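Local coordinates for caspase recruitment domain-containing protein 19 (Homo sapiens, PDB 4FH0) that associates with BCL10 through its caspase recruitment domain, the part present here, and helps inhibit BCL10-induced activation of NF-kappa-B, at residues Pro16-His21 with Ser94-Arg99; Gly22-Gln27 with Gln90-Arg95; Gln42-Lys47 with Cys64-His69. The protein carries 2 engineered substitutions. All coordinates share one frame; numbering follows the deposited sequence.

Interaction 1 of 3, residues Pro16-His21 with Ser94-Arg99. Engineered in segment 16-21: M17 (natural residue Phe). With SO4 (sulfate ion), chain D; SO4 (sulfate ion), chain C.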
loop_
_atom_site.group_PDB
_atom_site.type_symbol
_atom_site.label_atom_id
_atom_site.label_comp_id
_atom_site.label_asym_id
_atom_site.label_seq_id
_atom_site.Cartn_x
_atom_site.Cartn_y
_atom_site.Cartn_z
ATOM N N PRO A 16 5.867 7.406 -6.394
ATOM C CA PRO A 16 5.778 7.426 -7.861
ATOM C C PRO A 16 6.093 6.076 -8.520
ATOM O O PRO A 16 5.379 5.668 -9.439
ATOM C CB PRO A 16 6.753 8.551 -8.252
ATOM C CG PRO A 16 6.739 9.433 -7.088
ATOM C CD PRO A 16 6.654 8.538 -5.888
HETATM N N MSE A 17 7.082 5.344 -8.030
HETATM C CA MSE A 17 7.355 4.023 -8.586
HETATM C C MSE A 17 6.230 3.031 -8.272
HETATM O O MSE A 17 5.783 2.307 -9.151
HETATM C CB MSE A 17 8.700 3.500 -8.095
HETATM C CG MSE A 17 9.857 4.103 -8.871
HETATM SE SE MSE A 17 11.533 3.176 -8.553
HETATM C CE MSE A 17 11.046 1.452 -9.315
ATOM N N LEU A 18 5.804 2.978 -7.017
ATOM C CA LEU A 18 4.743 2.056 -6.577
ATOM C C LEU A 18 3.464 2.208 -7.371
ATOM O O LEU A 18 2.752 1.232 -7.612
ATOM C CB LEU A 18 4.420 2.277 -5.080
ATOM C CG LEU A 18 5.381 1.667 -4.067
ATOM C CD1 LEU A 18 5.144 2.305 -2.712
ATOM C CD2 LEU A 18 5.142 0.180 -3.985
ATOM N N THR A 19 3.153 3.441 -7.751
ATOM C CA THR A 19 1.885 3.753 -8.417
ATOM C C THR A 19 2.015 3.740 -9.940
ATOM O O THR A 19 1.046 3.940 -10.649
ATOM C CB THR A 19 1.318 5.100 -7.959
ATOM O OG1 THR A 19 2.244 6.154 -8.254
ATOM C CG2 THR A 19 1.016 5.080 -6.449
ATOM N N GLY A 20 3.209 3.488 -10.458
ATOM C CA GLY A 20 3.367 3.400 -11.901
ATOM C C GLY A 20 2.587 2.241 -12.475
ATOM O O GLY A 20 2.538 1.168 -11.881
ATOM N N HIS A 21 1.993 2.430 -13.647
ATOM C CA HIS A 21 1.201 1.366 -14.236
ATOM C C HIS A 21 2.031 0.119 -14.431
ATOM O O HIS A 21 3.164 0.200 -14.904
ATOM C CB HIS A 21 0.641 1.789 -15.584
ATOM C CG HIS A 21 -0.365 2.876 -15.492
ATOM N ND1 HIS A 21 -0.075 4.180 -15.823
ATOM C CD2 HIS A 21 -1.651 2.867 -15.069
ATOM C CE1 HIS A 21 -1.153 4.921 -15.646
ATOM N NE2 HIS A 21 -2.123 4.148 -15.193
ATOM N N SER A 94 11.547 -5.626 -3.287
ATOM C CA SER A 94 12.994 -5.677 -3.334
ATOM C C SER A 94 13.595 -4.593 -4.246
ATOM O O SER A 94 14.732 -4.196 -4.070
ATOM C CB SER A 94 13.462 -7.072 -3.764
ATOM O OG SER A 94 13.138 -7.338 -5.111
ATOM N N ARG A 95 12.823 -4.079 -5.188
ATOM C CA ARG A 95 13.330 -3.140 -6.191
ATOM C C ARG A 95 13.093 -1.673 -5.830
ATOM O O ARG A 95 13.536 -0.784 -6.534
ATOM C CB ARG A 95 12.647 -3.405 -7.534
ATOM C CG ARG A 95 12.992 -4.717 -8.201
ATOM C CD ARG A 95 12.089 -4.944 -9.402
ATOM N NE ARG A 95 12.392 -4.012 -10.486
ATOM C CZ ARG A 95 11.482 -3.439 -11.273
ATOM N NH1 ARG A 95 10.186 -3.682 -11.106
ATOM N NH2 ARG A 95 11.873 -2.605 -12.226
ATOM N N LEU A 96 12.381 -1.397 -4.749
ATOM C CA LEU A 96 12.053 -0.002 -4.444
ATOM C C LEU A 96 13.274 0.863 -4.171
ATOM O O LEU A 96 14.218 0.410 -3.562
ATOM C CB LEU A 96 11.133 0.058 -3.249
ATOM C CG LEU A 96 9.755 -0.520 -3.496
ATOM C CD1 LEU A 96 8.960 -0.380 -2.227
ATOM C CD2 LEU A 96 9.089 0.180 -4.678
ATOM N N PRO A 97 13.231 2.138 -4.592
ATOM C CA PRO A 97 14.449 2.939 -4.499
ATOM C C PRO A 97 14.841 3.318 -3.062
ATOM O O PRO A 97 16.008 3.611 -2.819
ATOM C CB PRO A 97 14.117 4.180 -5.336
ATOM C CG PRO A 97 12.671 4.303 -5.291
ATOM C CD PRO A 97 12.124 2.891 -5.198
ATOM N N SER A 98 13.893 3.304 -2.128
ATOM C CA SER A 98 14.177 3.728 -0.762
ATOM C C SER A 98 14.964 2.637 -0.044
ATOM O O SER A 98 15.441 2.850 1.063
ATOM C CB SER A 98 12.884 4.025 0.001
ATOM O OG SER A 98 12.206 2.819 0.275
ATOM N N ARG A 99 15.044 1.476 -0.699
ATOM C CA ARG A 99 15.831 0.315 -0.288
ATOM C C ARG A 99 17.310 0.669 -0.376
ATOM O O ARG A 99 18.077 0.413 0.548
ATOM C CB ARG A 99 15.464 -0.842 -1.248
ATOM C CG ARG A 99 16.207 -2.168 -1.145
ATOM C CD ARG A 99 15.457 -3.226 -0.324
ATOM N NE ARG A 99 13.997 -3.168 -0.426
ATOM C CZ ARG A 99 13.196 -3.139 0.629
ATOM N NH1 ARG A 99 13.706 -3.188 1.860
ATOM N NH2 ARG A 99 11.890 -3.057 0.466
HETATM S S SO4 D . 9.035 -2.302 -14.508
HETATM O O1 SO4 D . 10.060 -1.307 -14.230
HETATM O O2 SO4 D . 8.227 -2.559 -13.296
HETATM O O3 SO4 D . 8.120 -1.720 -15.492
HETATM O O4 SO4 D . 9.601 -3.537 -15.034
HETATM S S SO4 C . 11.160 -3.362 4.531
HETATM O O1 SO4 C . 11.062 -2.540 3.320
HETATM O O2 SO4 C . 11.537 -2.517 5.660
HETATM O O3 SO4 C . 9.908 -4.064 4.782
HETATM O O4 SO4 C . 12.207 -4.383 4.333
#

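Interaction 2 of 3, residues Gly22-Gln27 with Gln90-Arg95. With SO4 (sulfate ion), chain D; SO4 (sulfate ion), chain C.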
loop_
_atom_site.group_PDB
_atom_site.type_symbol
_atom_site.label_atom_id
_atom_site.label_comp_id
_atom_site.label_asym_id
_atom_site.label_seq_id
_atom_site.Cartn_x
_atom_site.Cartn_y
_atom_site.Cartn_z
ATOM N N GLY A 22 1.457 -1.026 -14.058
ATOM C CA GLY A 22 2.113 -2.312 -14.194
ATOM C C GLY A 22 2.885 -2.756 -12.958
ATOM O O GLY A 22 3.241 -3.916 -12.823
ATOM N N ARG A 23 3.128 -1.869 -12.018
ATOM C CA ARG A 23 3.964 -2.252 -10.883
ATOM C C ARG A 23 3.240 -3.179 -9.905
ATOM O O ARG A 23 3.824 -4.164 -9.448
ATOM C CB ARG A 23 4.524 -1.004 -10.240
ATOM C CG ARG A 23 5.535 -0.280 -11.232
ATOM C CD ARG A 23 6.865 -0.529 -10.757
ATOM N NE ARG A 23 7.917 -0.162 -11.696
ATOM C CZ ARG A 23 8.266 1.073 -12.045
ATOM N NH1 ARG A 23 7.582 2.140 -11.643
ATOM N NH2 ARG A 23 9.315 1.224 -12.832
ATOM N N LEU A 24 1.983 -2.870 -9.611
ATOM C CA LEU A 24 1.164 -3.704 -8.762
ATOM C C LEU A 24 -0.086 -4.100 -9.533
ATOM O O LEU A 24 -0.714 -3.281 -10.213
ATOM C CB LEU A 24 0.777 -2.966 -7.483
ATOM C CG LEU A 24 1.887 -2.844 -6.451
ATOM C CD1 LEU A 24 1.518 -1.815 -5.408
ATOM C CD2 LEU A 24 2.138 -4.198 -5.808
ATOM N N SER A 25 -0.441 -5.369 -9.432
ATOM C CA SER A 25 -1.680 -5.859 -10.012
ATOM C C SER A 25 -2.841 -5.725 -9.045
ATOM O O SER A 25 -2.647 -5.569 -7.839
ATOM C CB SER A 25 -1.550 -7.319 -10.392
ATOM O OG SER A 25 -1.479 -8.108 -9.227
ATOM N N GLU A 26 -4.053 -5.862 -9.574
ATOM C CA GLU A 26 -5.229 -5.827 -8.731
ATOM C C GLU A 26 -5.147 -6.904 -7.650
ATOM O O GLU A 26 -5.466 -6.644 -6.493
ATOM C CB GLU A 26 -6.496 -5.994 -9.564
ATOM C CG GLU A 26 -7.783 -5.927 -8.759
ATOM C CD GLU A 26 -8.112 -4.522 -8.317
ATOM O OE1 GLU A 26 -8.084 -3.624 -9.173
ATOM O OE2 GLU A 26 -8.387 -4.303 -7.112
ATOM N N GLN A 27 -4.744 -8.116 -8.028
ATOM C CA GLN A 27 -4.665 -9.181 -7.030
ATOM C C GLN A 27 -3.663 -8.845 -5.948
ATOM O O GLN A 27 -3.921 -9.113 -4.788
ATOM C CB GLN A 27 -4.331 -10.527 -7.670
ATOM C CG GLN A 27 -5.433 -11.067 -8.564
ATOM C CD GLN A 27 -6.674 -11.547 -7.787
ATOM O OE1 GLN A 27 -6.699 -11.540 -6.564
ATOM N NE2 GLN A 27 -7.700 -11.988 -8.516
ATOM N N GLN A 90 6.764 -9.375 -3.347
ATOM C CA GLN A 90 8.175 -9.371 -3.004
ATOM C C GLN A 90 9.115 -8.824 -4.084
ATOM O O GLN A 90 10.022 -8.070 -3.765
ATOM C CB GLN A 90 8.617 -10.755 -2.520
ATOM C CG GLN A 90 9.973 -10.725 -1.837
ATOM C CD GLN A 90 11.128 -10.859 -2.797
ATOM O OE1 GLN A 90 11.022 -11.509 -3.844
ATOM N NE2 GLN A 90 12.243 -10.215 -2.457
ATOM N N PRO A 91 8.908 -9.199 -5.352
ATOM C CA PRO A 91 9.805 -8.653 -6.372
ATOM C C PRO A 91 9.806 -7.128 -6.395
ATOM O O PRO A 91 10.852 -6.483 -6.459
ATOM C CB PRO A 91 9.246 -9.248 -7.658
ATOM C CG PRO A 91 8.668 -10.538 -7.213
ATOM C CD PRO A 91 8.032 -10.243 -5.900
ATOM N N LEU A 92 8.632 -6.535 -6.324
ATOM C CA LEU A 92 8.542 -5.079 -6.307
ATOM C C LEU A 92 9.184 -4.499 -5.041
ATOM O O LEU A 92 9.948 -3.528 -5.090
ATOM C CB LEU A 92 7.090 -4.614 -6.479
ATOM C CG LEU A 92 6.934 -3.099 -6.424
ATOM C CD1 LEU A 92 7.743 -2.389 -7.494
ATOM C CD2 LEU A 92 5.451 -2.766 -6.565
ATOM N N HIS A 93 8.867 -5.116 -3.913
ATOM C CA HIS A 93 9.405 -4.715 -2.621
ATOM C C HIS A 93 10.919 -4.634 -2.671
ATOM O O HIS A 93 11.514 -3.673 -2.196
ATOM C CB HIS A 93 8.938 -5.704 -1.560
ATOM C CG HIS A 93 9.425 -5.399 -0.178
ATOM N ND1 HIS A 93 10.635 -5.851 0.305
ATOM C CD2 HIS A 93 8.839 -4.717 0.836
ATOM C CE1 HIS A 93 10.783 -5.440 1.555
ATOM N NE2 HIS A 93 9.697 -4.770 1.909
ATOM N N SER A 94 11.547 -5.626 -3.287
ATOM C CA SER A 94 12.994 -5.677 -3.334
ATOM C C SER A 94 13.595 -4.593 -4.246
ATOM O O SER A 94 14.732 -4.196 -4.070
ATOM C CB SER A 94 13.462 -7.072 -3.764
ATOM O OG SER A 94 13.138 -7.338 -5.111
ATOM N N ARG A 95 12.823 -4.079 -5.188
ATOM C CA ARG A 95 13.330 -3.140 -6.191
ATOM C C ARG A 95 13.093 -1.673 -5.830
ATOM O O ARG A 95 13.536 -0.784 -6.534
ATOM C CB ARG A 95 12.647 -3.405 -7.534
ATOM C CG ARG A 95 12.992 -4.717 -8.201
ATOM C CD ARG A 95 12.089 -4.944 -9.402
ATOM N NE ARG A 95 12.392 -4.012 -10.486
ATOM C CZ ARG A 95 11.482 -3.439 -11.273
ATOM N NH1 ARG A 95 10.186 -3.682 -11.106
ATOM N NH2 ARG A 95 11.873 -2.605 -12.226
HETATM S S SO4 D . 9.035 -2.302 -14.508
HETATM O O1 SO4 D . 10.060 -1.307 -14.230
HETATM O O2 SO4 D . 8.227 -2.559 -13.296
HETATM O O3 SO4 D . 8.120 -1.720 -15.492
HETATM O O4 SO4 D . 9.601 -3.537 -15.034
HETATM S S SO4 C . 11.160 -3.362 4.531
HETATM O O1 SO4 C . 11.062 -2.540 3.320
HETATM O O2 SO4 C . 11.537 -2.517 5.660
HETATM O O3 SO4 C . 9.908 -4.064 4.782
HETATM O O4 SO4 C . 12.207 -4.383 4.333
#

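Interaction 3 of 3, residues Gln42-Lys47 with Cys64-His69. Engineered in segment 64-69: M67 (natural residue Leu).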
loop_
_atom_site.group_PDB
_atom_site.type_symbol
_atom_site.label_atom_id
_atom_site.label_comp_id
_atom_site.label_asym_id
_atom_site.label_seq_id
_atom_site.Cartn_x
_atom_site.Cartn_y
_atom_site.Cartn_z
ATOM N N GLN A 42 -4.728 -3.051 13.015
ATOM C CA GLN A 42 -5.614 -2.856 11.884
ATOM C C GLN A 42 -5.398 -1.463 11.313
ATOM O O GLN A 42 -5.701 -0.449 11.945
ATOM C CB GLN A 42 -7.061 -3.016 12.312
ATOM C CG GLN A 42 -8.029 -2.863 11.169
ATOM C CD GLN A 42 -9.467 -3.104 11.580
ATOM O OE1 GLN A 42 -9.973 -2.497 12.530
ATOM N NE2 GLN A 42 -10.133 -3.996 10.876
ATOM N N ILE A 43 -4.816 -1.422 10.127
ATOM C CA ILE A 43 -4.497 -0.165 9.474
ATOM C C ILE A 43 -5.693 0.375 8.698
ATOM O O ILE A 43 -5.910 1.596 8.643
ATOM C CB ILE A 43 -3.298 -0.368 8.558
ATOM C CG1 ILE A 43 -2.102 -0.886 9.377
ATOM C CG2 ILE A 43 -2.955 0.902 7.802
ATOM C CD1 ILE A 43 -1.799 -0.103 10.614
ATOM N N LEU A 44 -6.481 -0.529 8.118
ATOM C CA LEU A 44 -7.665 -0.168 7.342
ATOM C C LEU A 44 -8.910 -0.794 7.919
ATOM O O LEU A 44 -8.959 -2.005 8.143
ATOM C CB LEU A 44 -7.515 -0.626 5.897
ATOM C CG LEU A 44 -6.345 -0.055 5.094
ATOM C CD1 LEU A 44 -6.328 -0.702 3.699
ATOM C CD2 LEU A 44 -6.419 1.458 4.998
ATOM N N THR A 45 -9.922 0.034 8.151
ATOM C CA THR A 45 -11.206 -0.477 8.585
ATOM C C THR A 45 -11.862 -1.265 7.453
ATOM O O THR A 45 -11.418 -1.199 6.311
ATOM C CB THR A 45 -12.149 0.678 8.953
ATOM O OG1 THR A 45 -12.430 1.439 7.777
ATOM C CG2 THR A 45 -11.529 1.569 10.016
ATOM N N ASN A 46 -12.930 -1.996 7.753
ATOM C CA ASN A 46 -13.644 -2.706 6.709
ATOM C C ASN A 46 -14.154 -1.764 5.623
ATOM O O ASN A 46 -14.046 -2.069 4.449
ATOM C CB ASN A 46 -14.823 -3.492 7.291
ATOM C CG ASN A 46 -14.387 -4.724 8.047
ATOM O OD1 ASN A 46 -13.194 -4.977 8.242
ATOM N ND2 ASN A 46 -15.357 -5.497 8.488
ATOM N N LYS A 47 -14.696 -0.611 6.011
ATOM C CA LYS A 47 -15.188 0.326 5.000
ATOM C C LYS A 47 -14.051 0.877 4.138
ATOM O O LYS A 47 -14.194 1.012 2.925
ATOM C CB LYS A 47 -16.008 1.460 5.628
ATOM N N CYS A 64 -2.987 5.548 -5.344
ATOM C CA CYS A 64 -2.530 6.865 -4.950
ATOM C C CYS A 64 -3.274 7.320 -3.700
ATOM O O CYS A 64 -2.688 7.943 -2.817
ATOM C CB CYS A 64 -2.741 7.868 -6.078
ATOM S SG CYS A 64 -1.644 7.657 -7.514
ATOM N N ASP A 65 -4.569 7.030 -3.629
ATOM C CA ASP A 65 -5.343 7.405 -2.448
ATOM C C ASP A 65 -4.889 6.604 -1.227
ATOM O O ASP A 65 -4.828 7.131 -0.132
ATOM C CB ASP A 65 -6.848 7.235 -2.687
ATOM C CG ASP A 65 -7.406 8.265 -3.629
ATOM O OD1 ASP A 65 -6.711 9.254 -3.932
ATOM O OD2 ASP A 65 -8.556 8.064 -4.068
ATOM N N LEU A 66 -4.539 5.338 -1.421
ATOM C CA LEU A 66 -4.011 4.530 -0.322
ATOM C C LEU A 66 -2.693 5.120 0.166
ATOM O O LEU A 66 -2.460 5.227 1.371
ATOM C CB LEU A 66 -3.839 3.074 -0.758
ATOM C CG LEU A 66 -3.245 2.164 0.324
ATOM C CD1 LEU A 66 -4.089 2.097 1.560
ATOM C CD2 LEU A 66 -3.022 0.762 -0.250
HETATM N N MSE A 67 -1.821 5.501 -0.763
HETATM C CA MSE A 67 -0.558 6.097 -0.351
HETATM C C MSE A 67 -0.775 7.362 0.454
HETATM O O MSE A 67 -0.115 7.560 1.465
HETATM C CB MSE A 67 0.328 6.418 -1.550
HETATM C CG MSE A 67 0.681 5.226 -2.406
HETATM SE SE MSE A 67 1.611 3.796 -1.424
HETATM C CE MSE A 67 0.148 2.534 -1.342
ATOM N N SER A 68 -1.706 8.211 0.019
ATOM C CA SER A 68 -1.994 9.429 0.757
ATOM C C SER A 68 -2.518 9.109 2.143
ATOM O O SER A 68 -2.168 9.767 3.113
ATOM C CB SER A 68 -3.010 10.275 0.008
ATOM O OG SER A 68 -2.491 10.700 -1.232
ATOM N N HIS A 69 -3.396 8.123 2.227
ATOM C CA HIS A 69 -3.948 7.701 3.497
ATOM C C HIS A 69 -2.861 7.243 4.468
ATOM O O HIS A 69 -2.848 7.653 5.628
ATOM C CB HIS A 69 -4.957 6.588 3.234
ATOM C CG HIS A 69 -5.564 6.015 4.472
ATOM N ND1 HIS A 69 -6.861 6.277 4.842
ATOM C CD2 HIS A 69 -5.064 5.181 5.411
ATOM C CE1 HIS A 69 -7.131 5.638 5.966
ATOM N NE2 HIS A 69 -6.054 4.978 6.341
HETATM O O HOH W 1 -7.485 3.927 8.732
HETATM O O HOH W 2 -4.660 3.987 8.843
#

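Interaction 1 of 3, residues Pro16-His21 with Ser94-Arg99
Oxygen O1 of a sulfate ion (chain D) is gripped by two arginines: R95, whose NH2 donates to it at 3.0 Å, and R23. From the edge of the same guanidinium, R95 NH1 reaches O2 at 3.1 Å, so two nearly straight bonds hold the guanidinium edge-on to the anion. A bend at chi3 (70°) turns the end of the long chain that way. A second sulfate (chain C) takes R99 at the guanidinium edge, where NH1 and NH2 share its O1. Both ions probably come from the crystallisation liquor, yet they mark basic ground near the end of the modelled domain.

Across the two segments the contact itself is apolar. L18 meets L96 at about a right angle, CD2 to CD2 at 4.0 Å, and the branched ends of both leucines lie in the core, where F81 and L85 of helix 75-88 adjoin L18. Farther out, the SE end of the engineered selenomethionine M17 meets CD and CG of P97. Its SE lies 3.4 Å from P97 CD, a value that belongs to one of two conformers and is best taken with caution. P97 suits its place: its ring fixes phi at the second position of a type I turn, closed by R99 N donating to L96 O at 3.2 Å. The third residue, S98, ties the turn to D14 through its hydroxyl. Here the segment after helix 90-95 folds back over the kinked end of helix 7-18, and a kinked first helix within a six-helix death-fold bundle is characteristic of CARDs.

Interaction 2 of 3, residues Gly22-Gln27 with Gln90-Arg95
R23 lies across L92 and ends on a sulfate ion (chain D). Its CB is 4.2 Å from L92 CD2, and a bend at chi2 (-105°) swings the chain so that CD passes L92 CD1 at 3.9 Å. CG and CD already border sulfate O2, CD at 3.5 Å. Beyond this greasy stem, NE donates to sulfate O2 at 2.9 Å, NH2 to O1 at 3.0 Å, and NH1 turns to the carbonyl O of M17. Replacing this arginine by a leucine would probably leave the sulfate, still held by R95, two donors short and the M17 carbonyl without NH1.

Beneath it, L92 CD2 sits against L24 CG at 3.6 Å, the two leucines crossing at about a right angle. L92, directed at the loop from helix 90-95, suits a position where CD2 meets L24 and the backbone end of R23, and CD1 the arginine's CD. H93 holds the second sulfate (chain C) through NE2, 3.0 Å from its O3.

Although R23 NE and R95 NH1 are only 4.2 Å apart, the anion is likely to offset their like charges: the contact is oily within and, at its rim, suited to a bound anion.

Interaction 3 of 3, residues Gln42-Lys47 with Cys64-His69
L44, L66 and H69 form a small, buried contact, part apolar and part bridged by water, between the loop leading into helix 46-52 and the middle of helix 59-73. Only 127 Å² of surface is covered in all, and the backbones stay well apart, with L44 CA and H69 CA, the nearest pair, separated by 9.5 Å; side chains and solvent span the distance.

L44 does most of the touching. Its two methyls divide the work: CD1 meets L66 CD1 at 4.2 Å, the side chains crossing at about a right angle, while CD2 lies 3.8 Å from H69 NE2 in an oblique approach to the ring. A forked, apolar leucine suits a place with one oily neighbour and one aromatic one. L66 and H69 are three residues apart and so come out on the same side of their helix; in each, CG is anti to the backbone N (chi1 178°), which brings both side chains within reach of L44.

The polar half belongs to H69. NE2 lies too far from the carbonyl O of I43, at 4.1 Å, for a direct hydrogen bond, and two waters fill the step. Water 1 donates to I43 O at 2.8 Å and water 2 at 2.7 Å, and each is hydrogen-bonded to H69 NE2, with water 1 in the ring plane at its edge. Two waters can thus serve the I43 carbonyl, and a histidine fits because it gives a methyl its CD2/NE2 side and water a nitrogen.

T45 caps the start of helix 46-52, whose F52 touches both L44 and L66. I33 and L36 of helix 26-37 also touch L44, while M67, an engineered selenomethionine, turns to helices 7-18 and 75-88.

Overall arrangement
From the N terminus, helix 7-18 and the turn after it supply residues 16-21, and the following 22-27 lead into helix 26-37. Both wait for the C-terminal end of the chain: interaction 2 closes a loop of 62 residues with helix 90-95, and interaction 1 a slightly longer one with the tail behind it. They share S94 and R95, touch each other directly and meet the same two sulfates. Interaction 3 spans just 16 residues and falls wholly within both longer loops, across the centre of the domain, joining the 42-47 loop to helix 59-73. L18 touches M67, and T19 touches C64 and M67, linking interactions 1 and 3 through the core.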